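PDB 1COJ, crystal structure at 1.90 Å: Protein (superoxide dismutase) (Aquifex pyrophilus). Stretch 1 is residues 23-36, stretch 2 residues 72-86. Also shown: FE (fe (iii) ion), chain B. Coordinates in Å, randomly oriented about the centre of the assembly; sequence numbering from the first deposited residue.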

# COMPACT_ATOMS: atom_id res chain seq x y z
N GLN A 23 21.34 -20.62 0.44
CA GLN A 23 20.17 -19.78 0.19
C GLN A 23 19.10 -20.04 1.26
O GLN A 23 18.49 -19.10 1.78
CB GLN A 23 19.61 -20.08 -1.20
CG GLN A 23 18.33 -19.34 -1.56
CD GLN A 23 18.50 -17.85 -1.60
OE1 GLN A 23 18.89 -17.28 -2.63
NE2 GLN A 23 18.24 -17.19 -0.48
N ILE A 24 18.90 -21.31 1.58
CA ILE A 24 17.91 -21.71 2.58
C ILE A 24 18.20 -21.20 3.99
O ILE A 24 17.29 -20.76 4.70
CB ILE A 24 17.77 -23.25 2.62
CG1 ILE A 24 17.21 -23.78 1.29
CG2 ILE A 24 16.90 -23.69 3.79
CD1 ILE A 24 15.80 -23.29 0.97
N GLU A 25 19.47 -21.23 4.38
CA GLU A 25 19.88 -20.82 5.72
C GLU A 25 19.34 -19.47 6.22
O GLU A 25 18.57 -19.44 7.19
CB GLU A 25 21.41 -20.89 5.86
CG GLU A 25 21.94 -20.74 7.29
CD GLU A 25 21.59 -21.91 8.21
OE1 GLU A 25 21.83 -21.81 9.43
OE2 GLU A 25 21.09 -22.95 7.71
N PRO A 26 19.70 -18.35 5.56
CA PRO A 26 19.19 -17.07 6.04
C PRO A 26 17.67 -16.93 5.89
O PRO A 26 17.02 -16.29 6.72
CB PRO A 26 19.94 -16.06 5.17
CG PRO A 26 20.14 -16.79 3.89
CD PRO A 26 20.55 -18.17 4.37
N HIS A 27 17.11 -17.55 4.87
CA HIS A 27 15.68 -17.48 4.62
C HIS A 27 14.89 -18.10 5.77
O HIS A 27 13.93 -17.50 6.27
CB HIS A 27 15.32 -18.17 3.30
CG HIS A 27 14.00 -17.75 2.73
ND1 HIS A 27 13.44 -18.30 1.60
CD2 HIS A 27 13.12 -16.80 3.15
CE1 HIS A 27 12.27 -17.69 1.37
NE2 HIS A 27 12.03 -16.77 2.29
N PHE A 28 15.33 -19.27 6.22
CA PHE A 28 14.67 -19.98 7.30
C PHE A 28 15.05 -19.47 8.69
O PHE A 28 14.19 -19.14 9.50
CB PHE A 28 14.98 -21.48 7.21
CG PHE A 28 14.10 -22.34 8.07
CD1 PHE A 28 12.92 -22.88 7.56
CD2 PHE A 28 14.43 -22.59 9.40
CE1 PHE A 28 12.08 -23.66 8.36
CE2 PHE A 28 13.61 -23.36 10.21
CZ PHE A 28 12.43 -23.90 9.69
N GLU A 29 16.35 -19.40 8.95
CA GLU A 29 16.87 -18.97 10.24
C GLU A 29 16.72 -17.50 10.60
O GLU A 29 16.53 -17.17 11.77
CB GLU A 29 18.34 -19.38 10.38
CG GLU A 29 18.59 -20.88 10.25
CD GLU A 29 17.88 -21.71 11.31
OE1 GLU A 29 17.63 -21.20 12.42
OE2 GLU A 29 17.58 -22.89 11.03
N ALA A 30 16.81 -16.61 9.62
CA ALA A 30 16.70 -15.18 9.91
C ALA A 30 15.33 -14.59 9.61
O ALA A 30 14.68 -14.03 10.50
CB ALA A 30 17.79 -14.40 9.19
N HIS A 31 14.90 -14.70 8.36
CA HIS A 31 13.62 -14.15 7.94
C HIS A 31 12.41 -14.81 8.56
O HIS A 31 11.65 -14.18 9.28
CB HIS A 31 13.52 -14.15 6.42
CG HIS A 31 14.55 -13.29 5.76
ND1 HIS A 31 14.57 -11.92 5.90
CD2 HIS A 31 15.64 -13.60 5.01
CE1 HIS A 31 15.62 -11.42 5.28
NE2 HIS A 31 16.29 -12.42 4.73
N TYR A 32 12.23 -16.10 8.28
CA TYR A 32 11.09 -16.84 8.82
C TYR A 32 10.99 -16.73 10.35
O TYR A 32 9.95 -16.34 10.89
CB TYR A 32 11.18 -18.30 8.38
CG TYR A 32 10.32 -19.26 9.18
CD1 TYR A 32 8.94 -19.06 9.31
CD2 TYR A 32 10.89 -20.36 9.82
CE1 TYR A 32 8.15 -19.94 10.07
CE2 TYR A 32 10.12 -21.24 10.57
CZ TYR A 32 8.76 -21.03 10.69
OH TYR A 32 8.01 -21.91 11.44
N LYS A 33 12.08 -17.04 11.04
CA LYS A 33 12.08 -16.98 12.49
C LYS A 33 11.89 -15.56 13.02
O LYS A 33 11.37 -15.36 14.12
CB LYS A 33 13.34 -17.63 13.05
CG LYS A 33 13.38 -19.13 12.76
CD LYS A 33 14.49 -19.84 13.51
CE LYS A 33 14.40 -21.34 13.28
NZ LYS A 33 15.42 -22.07 14.09
N GLY A 34 12.26 -14.58 12.20
CA GLY A 34 12.10 -13.18 12.58
C GLY A 34 10.64 -12.80 12.64
O GLY A 34 10.22 -12.02 13.50
N TYR A 35 9.84 -13.35 11.72
CA TYR A 35 8.41 -13.09 11.68
C TYR A 35 7.73 -13.71 12.89
O TYR A 35 6.78 -13.15 13.44
CB TYR A 35 7.78 -13.64 10.40
CG TYR A 35 8.32 -12.99 9.14
CD1 TYR A 35 8.34 -11.61 9.00
CD2 TYR A 35 8.82 -13.77 8.10
CE1 TYR A 35 8.87 -11.00 7.86
CE2 TYR A 35 9.35 -13.18 6.95
CZ TYR A 35 9.36 -11.79 6.84
OH TYR A 35 9.86 -11.20 5.69
N VAL A 36 8.21 -14.88 13.30
CA VAL A 36 7.66 -15.57 14.46
C VAL A 36 7.91 -14.73 15.72
O VAL A 36 7.00 -14.48 16.51
CB VAL A 36 8.27 -16.99 14.63
CG1 VAL A 36 7.81 -17.63 15.94
CG2 VAL A 36 7.89 -17.88 13.44
N THR A 72 -0.88 -8.54 10.79
CA THR A 72 -1.17 -9.23 9.54
C THR A 72 0.11 -9.48 8.74
O THR A 72 0.27 -10.53 8.12
CB THR A 72 -2.19 -8.46 8.64
OG1 THR A 72 -1.65 -7.20 8.24
CG2 THR A 72 -3.49 -8.24 9.39
N PHE A 73 1.03 -8.52 8.79
CA PHE A 73 2.30 -8.64 8.07
C PHE A 73 3.11 -9.82 8.60
O PHE A 73 3.55 -10.68 7.83
CB PHE A 73 3.13 -7.35 8.21
CG PHE A 73 4.42 -7.37 7.44
CD1 PHE A 73 4.43 -7.17 6.06
CD2 PHE A 73 5.63 -7.63 8.09
CE1 PHE A 73 5.62 -7.23 5.34
CE2 PHE A 73 6.83 -7.69 7.38
CZ PHE A 73 6.82 -7.49 6.00
N ASN A 74 3.28 -9.86 9.91
CA ASN A 74 4.06 -10.92 10.54
C ASN A 74 3.39 -12.29 10.56
O ASN A 74 4.04 -13.30 10.28
CB ASN A 74 4.52 -10.48 11.93
CG ASN A 74 5.54 -9.34 11.87
OD1 ASN A 74 5.21 -8.18 12.11
ND2 ASN A 74 6.76 -9.68 11.53
N TYR A 75 2.09 -12.33 10.82
CA TYR A 75 1.39 -13.61 10.85
C TYR A 75 1.40 -14.24 9.47
O TYR A 75 1.62 -15.45 9.34
CB TYR A 75 -0.04 -13.45 11.36
CG TYR A 75 -0.74 -14.78 11.59
CD1 TYR A 75 -0.20 -15.73 12.46
CD2 TYR A 75 -1.92 -15.08 10.93
CE1 TYR A 75 -0.83 -16.96 12.66
CE2 TYR A 75 -2.56 -16.31 11.12
CZ TYR A 75 -2.01 -17.24 11.98
OH TYR A 75 -2.64 -18.46 12.16
N MET A 76 1.16 -13.44 8.44
CA MET A 76 1.18 -13.96 7.08
C MET A 76 2.60 -14.38 6.72
O MET A 76 2.81 -15.35 6.01
CB MET A 76 0.64 -12.94 6.08
CG MET A 76 -0.88 -12.82 6.07
SD MET A 76 -1.70 -14.33 5.50
CE MET A 76 -2.02 -15.20 7.04
N GLY A 77 3.57 -13.63 7.25
CA GLY A 77 4.97 -13.96 7.02
C GLY A 77 5.24 -15.36 7.55
O GLY A 77 5.88 -16.16 6.89
N VAL A 78 4.71 -15.66 8.74
CA VAL A 78 4.88 -16.99 9.33
C VAL A 78 4.18 -18.07 8.49
O VAL A 78 4.82 -18.99 7.98
CB VAL A 78 4.30 -17.04 10.78
CG1 VAL A 78 4.34 -18.46 11.34
CG2 VAL A 78 5.08 -16.10 11.70
N VAL A 79 2.86 -17.93 8.33
CA VAL A 79 2.04 -18.89 7.60
C VAL A 79 2.52 -19.19 6.18
O VAL A 79 2.68 -20.35 5.81
CB VAL A 79 0.56 -18.43 7.57
CG1 VAL A 79 -0.25 -19.34 6.66
CG2 VAL A 79 -0.03 -18.46 8.98
N LEU A 80 2.74 -18.14 5.40
CA LEU A 80 3.18 -18.30 4.01
C LEU A 80 4.52 -19.03 3.93
O LEU A 80 4.71 -19.88 3.06
CB LEU A 80 3.23 -16.95 3.31
CG LEU A 80 1.97 -16.49 2.55
CD1 LEU A 80 0.70 -17.10 3.09
CD2 LEU A 80 1.90 -14.97 2.56
N HIS A 81 5.44 -18.72 4.84
CA HIS A 81 6.74 -19.38 4.84
C HIS A 81 6.61 -20.86 5.21
O HIS A 81 7.28 -21.71 4.61
CB HIS A 81 7.74 -18.68 5.75
CG HIS A 81 8.39 -17.49 5.12
ND1 HIS A 81 7.92 -16.20 5.24
CD2 HIS A 81 9.45 -17.41 4.27
CE1 HIS A 81 8.68 -15.41 4.47
NE2 HIS A 81 9.62 -16.10 3.87
N GLU A 82 5.73 -21.17 6.15
CA GLU A 82 5.53 -22.56 6.54
C GLU A 82 4.94 -23.38 5.40
O GLU A 82 5.30 -24.54 5.21
CB GLU A 82 4.67 -22.65 7.79
CG GLU A 82 5.37 -22.08 9.01
CD GLU A 82 4.60 -22.28 10.30
OE1 GLU A 82 5.20 -22.03 11.36
OE2 GLU A 82 3.41 -22.67 10.26
N LEU A 83 4.06 -22.76 4.62
CA LEU A 83 3.45 -23.42 3.47
C LEU A 83 4.47 -23.60 2.35
O LEU A 83 4.44 -24.58 1.61
CB LEU A 83 2.25 -22.60 2.97
CG LEU A 83 1.02 -22.53 3.87
CD1 LEU A 83 0.08 -21.43 3.38
CD2 LEU A 83 0.30 -23.87 3.87
N TYR A 84 5.39 -22.64 2.26
CA TYR A 84 6.44 -22.65 1.25
C TYR A 84 7.49 -23.73 1.53
O TYR A 84 7.70 -24.63 0.71
CB TYR A 84 7.08 -21.26 1.21
CG TYR A 84 8.32 -21.12 0.35
CD1 TYR A 84 8.23 -21.06 -1.04
CD2 TYR A 84 9.58 -20.97 0.93
CE1 TYR A 84 9.36 -20.85 -1.83
CE2 TYR A 84 10.72 -20.76 0.15
CZ TYR A 84 10.60 -20.70 -1.22
OH TYR A 84 11.71 -20.40 -1.99
N PHE A 85 8.14 -23.67 2.69
CA PHE A 85 9.16 -24.65 3.05
C PHE A 85 8.58 -26.06 3.14
O PHE A 85 9.19 -27.02 2.67
CB PHE A 85 9.80 -24.28 4.39
CG PHE A 85 10.63 -23.02 4.34
CD1 PHE A 85 11.64 -22.87 3.39
CD2 PHE A 85 10.42 -22.00 5.26
CE1 PHE A 85 12.42 -21.73 3.35
CE2 PHE A 85 11.19 -20.84 5.23
CZ PHE A 85 12.20 -20.71 4.28
N GLY A 86 7.39 -26.16 3.72
CA GLY A 86 6.73 -27.44 3.88
C GLY A 86 6.42 -28.23 2.63
O GLY A 86 6.20 -29.44 2.69
FE FE B . 10.63 -15.17 2.19
O HOH W 1 14.46 -19.70 -0.69
O HOH W 2 9.23 -13.77 1.90

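Helices 23-36 and 72-86 cross at 131° between their N-to-C directions, with their axes 8.2 Å apart at closest approach, and together bury 713 Å². Most of that surface belongs to aromatic residues, the histidines included, and the two helices share an iron(III) ion.

At the start of stretch 2, Thr72 lies out of reach, and contact begins with Phe73. Its CA-to-CB bond points sideways, but the end of the ring comes nearer to the partner helix, bringing CE2 to 3.9 Å from Tyr35 CE1. Asn74 lies at the edge of the same tyrosine ring, near its plane, and here the backbones come closest, with Tyr35 CA and Asn74 CA 5.0 Å apart. Tyr75 and Met76 both point away.

At Gly77 there is no room for a side chain beneath the Tyr35 ring. Its CA lies over one face of the Tyr35 ring, 4.3 Å from the centroid in a CH-pi contact, and a CB in the ideal position would clash with Tyr35 CG at 2.8 Å. The side chain of Tyr35 sits as a knob among Phe73, Asn74, Gly77 and His81. One turn on from Asn74, Val78 uses CG2 to reach both Tyr35 CB (3.9 Å) and Val36 CG2 (3.8 Å), while its CG1 lies 4.3 Å from Tyr32 CE1.

His81 points toward stretch 1 and binds the metal through NE2 at 2.2 Å from FE; His27 NE2 does the same at 2.1 Å. The two NE2 atoms, His27 and His81, are 3.0 Å apart because they share the ion, and no hydrogen bond joins them. On the other side of the His81 imidazole, ND1 donates to Gly77 O at 2.6 Å, which anchors the ligand to its own helix. The His81 ring is also nearly parallel to that of Tyr35 but slid aside, so they barely overlap, although Tyr35 CE2 comes within 3.4 Å of His81 CE1.

Glu82 provides the one direct hydrogen bond between the stretches: Tyr32 OH donates to Glu82 OE1 at 2.8 Å. This fixes the tip of Tyr32, whose side chain sits among Val78, His81, Glu82 and Phe85.

Tyr84 CE2 approaches His27 CE1 at 3.6 Å, and water 1 links the pair more indirectly, accepting from His27 ND1 and hydrogen-bonding to Tyr84 OH. Phe85 closes the contact. Its edge faces the His27 ring, with CZ 3.8 Å from His27 CG, whereas its own face receives the edge of Phe28, whose CD1 lies 3.5 Å from Phe85 CD2.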